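Local coordinates for BH0493 protein (Bacillus halodurans C-125, PDB 2PNK) that probably isomerises uronic acids between their aldose and ketose forms, as expected of a zinc-binding uronate isomerase, at residues A[171-176]-A[222-227]. Residues are numbered along the deposited sequence; the frame is centred on the assembly and turned at random.
Sequences RLDPLL and AVSLPP
The backbone N of Leu172 gives its hydrogen to the carbonyl O of Ala222, 2.8 Å away and almost in line with the C=O bond (169° at the oxygen). This is the last rung of a short parallel pairing in which Arg171 lies beside Ala222. One residue on, strand 170-171 gives way to helix 173-177, and the carboxylate of Asp173 accepts the next inward N-H: OD1 of Asp173 takes the backbone N-H of Ser224 at 3.2 Å, from 37° out of the carboxylate plane, while OD2 of Asp173 makes a weak bond to the same N-H. With chi1 at -65°, the carboxylate of Asp173 swings beside its own backbone N and across to Val223 and Ser224. A water donates to OD1 of Asp173 and also bonds OG of Ser224, closing a second link between the two segments. The guanidinium of Arg171 lies over CB of Asp173; NH2 of Arg171 is near OD2 of Asp173, but charge alone links them, whereas NH1 pairs with Asp146. Beyond this polar centre, CD1 of Leu176 meets CB of Val223 at 3.7 Å, the side chains roughly perpendicular, and Ile240 of helix 236-252 adds to the apolar layer. Parallel strands followed by helices, with Ala222 near His27 and Arg171 near His29, zinc-binding residues though no zinc is bound here, are consistent with the (β/α)8-barrel of the amidohydrolase superfamily, which carries its metal site at the C-terminal strand ends.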
ATOM      1  N   ARG A 171     -24.268   7.245  18.888  1.00 19.91           N
ATOM      2  CA  ARG A 171     -23.088   8.011  18.507  1.00 22.37           C
ATOM      3  C   ARG A 171     -22.708   8.970  19.628  1.00 21.75           C
ATOM      4  O   ARG A 171     -23.533   9.748  20.090  1.00 24.65           O
ATOM      5  CB  ARG A 171     -23.322   8.780  17.205  1.00 20.14           C
ATOM      6  CG  ARG A 171     -22.166   9.677  16.765  1.00 29.65           C
ATOM      7  CD  ARG A 171     -22.639  10.673  15.713  1.00 36.63           C
ATOM      8  NE  ARG A 171     -21.544  11.423  15.095  1.00 42.55           N
ATOM      9  CZ  ARG A 171     -21.173  12.658  15.436  1.00 40.74           C
ATOM     10  NH1 ARG A 171     -21.796  13.311  16.411  1.00 47.66           N
ATOM     11  NH2 ARG A 171     -20.164  13.245  14.802  1.00 50.85           N
ATOM     12  N   LEU A 172     -21.446   8.923  20.035  1.00 21.57           N
ATOM     13  CA  LEU A 172     -21.001   9.649  21.238  1.00 22.01           C
ATOM     14  C   LEU A 172     -19.911  10.687  20.991  1.00 21.91           C
ATOM     15  O   LEU A 172     -19.340  11.217  21.931  1.00 21.60           O
ATOM     16  CB  LEU A 172     -20.534   8.638  22.289  1.00 22.55           C
ATOM     17  CG  LEU A 172     -21.636   7.701  22.811  1.00 25.35           C
ATOM     18  CD1 LEU A 172     -20.976   6.531  23.569  1.00 26.84           C
ATOM     19  CD2 LEU A 172     -22.622   8.462  23.687  1.00 21.57           C
ATOM     20  N   ASP A 173     -19.665  11.049  19.742  1.00 21.60           N
ATOM     21  CA  ASP A 173     -18.641  12.030  19.444  1.00 20.35           C
ATOM     22  C   ASP A 173     -18.625  13.305  20.268  1.00 21.69           C
ATOM     23  O   ASP A 173     -17.557  13.715  20.696  1.00 21.20           O
ATOM     24  CB  ASP A 173     -18.658  12.402  17.962  1.00 24.82           C
ATOM     25  CG  ASP A 173     -18.290  11.239  17.065  1.00 25.89           C
ATOM     26  OD1 ASP A 173     -18.733  10.102  17.313  1.00 27.57           O
ATOM     27  OD2 ASP A 173     -17.599  11.469  16.076  1.00 28.43           O
ATOM     28  N   PRO A 174     -19.781  13.982  20.433  1.00 21.74           N
ATOM     29  CA  PRO A 174     -19.794  15.194  21.241  1.00 22.75           C
ATOM     30  C   PRO A 174     -19.398  14.988  22.720  1.00 23.01           C
ATOM     31  O   PRO A 174     -18.743  15.843  23.291  1.00 23.81           O
ATOM     32  CB  PRO A 174     -21.265  15.674  21.140  1.00 25.40           C
ATOM     33  CG  PRO A 174     -21.794  15.031  19.896  1.00 21.27           C
ATOM     34  CD  PRO A 174     -21.114  13.700  19.856  1.00 25.20           C
ATOM     35  N   LEU A 175     -19.803  13.868  23.314  1.00 21.71           N
ATOM     36  CA  LEU A 175     -19.458  13.539  24.687  1.00 21.39           C
ATOM     37  C   LEU A 175     -17.960  13.241  24.805  1.00 21.94           C
ATOM     38  O   LEU A 175     -17.263  13.727  25.703  1.00 20.56           O
ATOM     39  CB  LEU A 175     -20.276  12.325  25.160  1.00 21.50           C
ATOM     40  CG  LEU A 175     -19.999  11.814  26.573  1.00 24.60           C
ATOM     41  CD1 LEU A 175     -20.626  12.751  27.645  1.00 25.28           C
ATOM     42  CD2 LEU A 175     -20.510  10.366  26.731  1.00 16.33           C
ATOM     43  N   LEU A 176     -17.448  12.434  23.893  1.00 22.96           N
ATOM     44  CA  LEU A 176     -16.044  12.003  23.996  1.00 22.03           C
ATOM     45  C   LEU A 176     -15.008  12.988  23.473  1.00 22.50           C
ATOM     46  O   LEU A 176     -13.924  13.081  24.044  1.00 22.60           O
ATOM     47  CB  LEU A 176     -15.849  10.633  23.318  1.00 23.09           C
ATOM     48  CG  LEU A 176     -16.551   9.420  23.947  1.00 26.00           C
ATOM     49  CD1 LEU A 176     -16.243   8.186  23.100  1.00 28.67           C
ATOM     50  CD2 LEU A 176     -16.072   9.191  25.338  1.00 23.35           C
ATOM     51  N   ALA A 222     -20.831   4.216  19.454  1.00 20.09           N
ATOM     52  CA  ALA A 222     -19.857   4.612  18.424  1.00 20.29           C
ATOM     53  C   ALA A 222     -19.214   5.964  18.621  1.00 20.53           C
ATOM     54  O   ALA A 222     -19.816   6.875  19.188  1.00 17.68           O
ATOM     55  CB  ALA A 222     -20.519   4.591  17.034  1.00 19.07           C
ATOM     56  N   VAL A 223     -17.969   6.078  18.134  1.00 19.93           N
ATOM     57  CA  VAL A 223     -17.261   7.347  18.082  1.00 19.80           C
ATOM     58  C   VAL A 223     -16.298   7.371  16.889  1.00 21.06           C
ATOM     59  O   VAL A 223     -15.737   6.352  16.529  1.00 20.42           O
ATOM     60  CB  VAL A 223     -16.486   7.640  19.412  1.00 23.69           C
ATOM     61  CG1 VAL A 223     -15.388   6.590  19.670  1.00 19.18           C
ATOM     62  CG2 VAL A 223     -15.900   9.048  19.407  1.00 21.26           C
ATOM     63  N   SER A 224     -16.125   8.549  16.279  1.00 22.45           N
ATOM     64  CA  SER A 224     -15.062   8.758  15.307  1.00 23.75           C
ATOM     65  C   SER A 224     -13.915   9.492  15.957  1.00 22.80           C
ATOM     66  O   SER A 224     -14.131  10.423  16.716  1.00 21.96           O
ATOM     67  CB  SER A 224     -15.566   9.553  14.117  1.00 26.98           C
ATOM     68  OG  SER A 224     -16.709   8.898  13.587  1.00 36.89           O
ATOM     69  N   LEU A 225     -12.685   9.094  15.614  1.00 20.31           N
ATOM     70  CA  LEU A 225     -11.528   9.495  16.368  1.00 21.05           C
ATOM     71  C   LEU A 225     -10.415   9.952  15.451  1.00 21.58           C
ATOM     72  O   LEU A 225     -10.224   9.361  14.380  1.00 21.05           O
ATOM     73  CB  LEU A 225     -11.004   8.289  17.168  1.00 20.76           C
ATOM     74  CG  LEU A 225     -11.963   7.761  18.244  1.00 18.29           C
ATOM     75  CD1 LEU A 225     -11.487   6.379  18.787  1.00 16.95           C
ATOM     76  CD2 LEU A 225     -12.150   8.748  19.400  1.00 15.33           C
ATOM     77  N   PRO A 226      -9.624  10.950  15.903  1.00 22.34           N
ATOM     78  CA  PRO A 226      -8.559  11.466  15.084  1.00 19.71           C
ATOM     79  C   PRO A 226      -7.362  10.535  14.989  1.00 21.20           C
ATOM     80  O   PRO A 226      -7.234   9.567  15.752  1.00 22.35           O
ATOM     81  CB  PRO A 226      -8.158  12.748  15.814  1.00 18.86           C
ATOM     82  CG  PRO A 226      -8.430  12.459  17.212  1.00 18.37           C
ATOM     83  CD  PRO A 226      -9.683  11.643  17.202  1.00 22.28           C
ATOM     84  N   PRO A 227      -6.455  10.840  14.052  1.00 21.05           N
ATOM     85  CA  PRO A 227      -5.260  10.041  13.894  1.00 21.64           C
ATOM     86  C   PRO A 227      -4.387  10.027  15.138  1.00 21.23           C
ATOM     87  O   PRO A 227      -3.627   9.099  15.315  1.00 22.61           O
ATOM     88  CB  PRO A 227      -4.532  10.722  12.740  1.00 20.94           C
ATOM     89  CG  PRO A 227      -5.521  11.564  12.074  1.00 23.54           C
ATOM     90  CD  PRO A 227      -6.535  11.931  13.061  1.00 24.04           C
TER
HETATM   91  O   HOH W   1     -19.298   8.062  15.132  1.00 40.18           O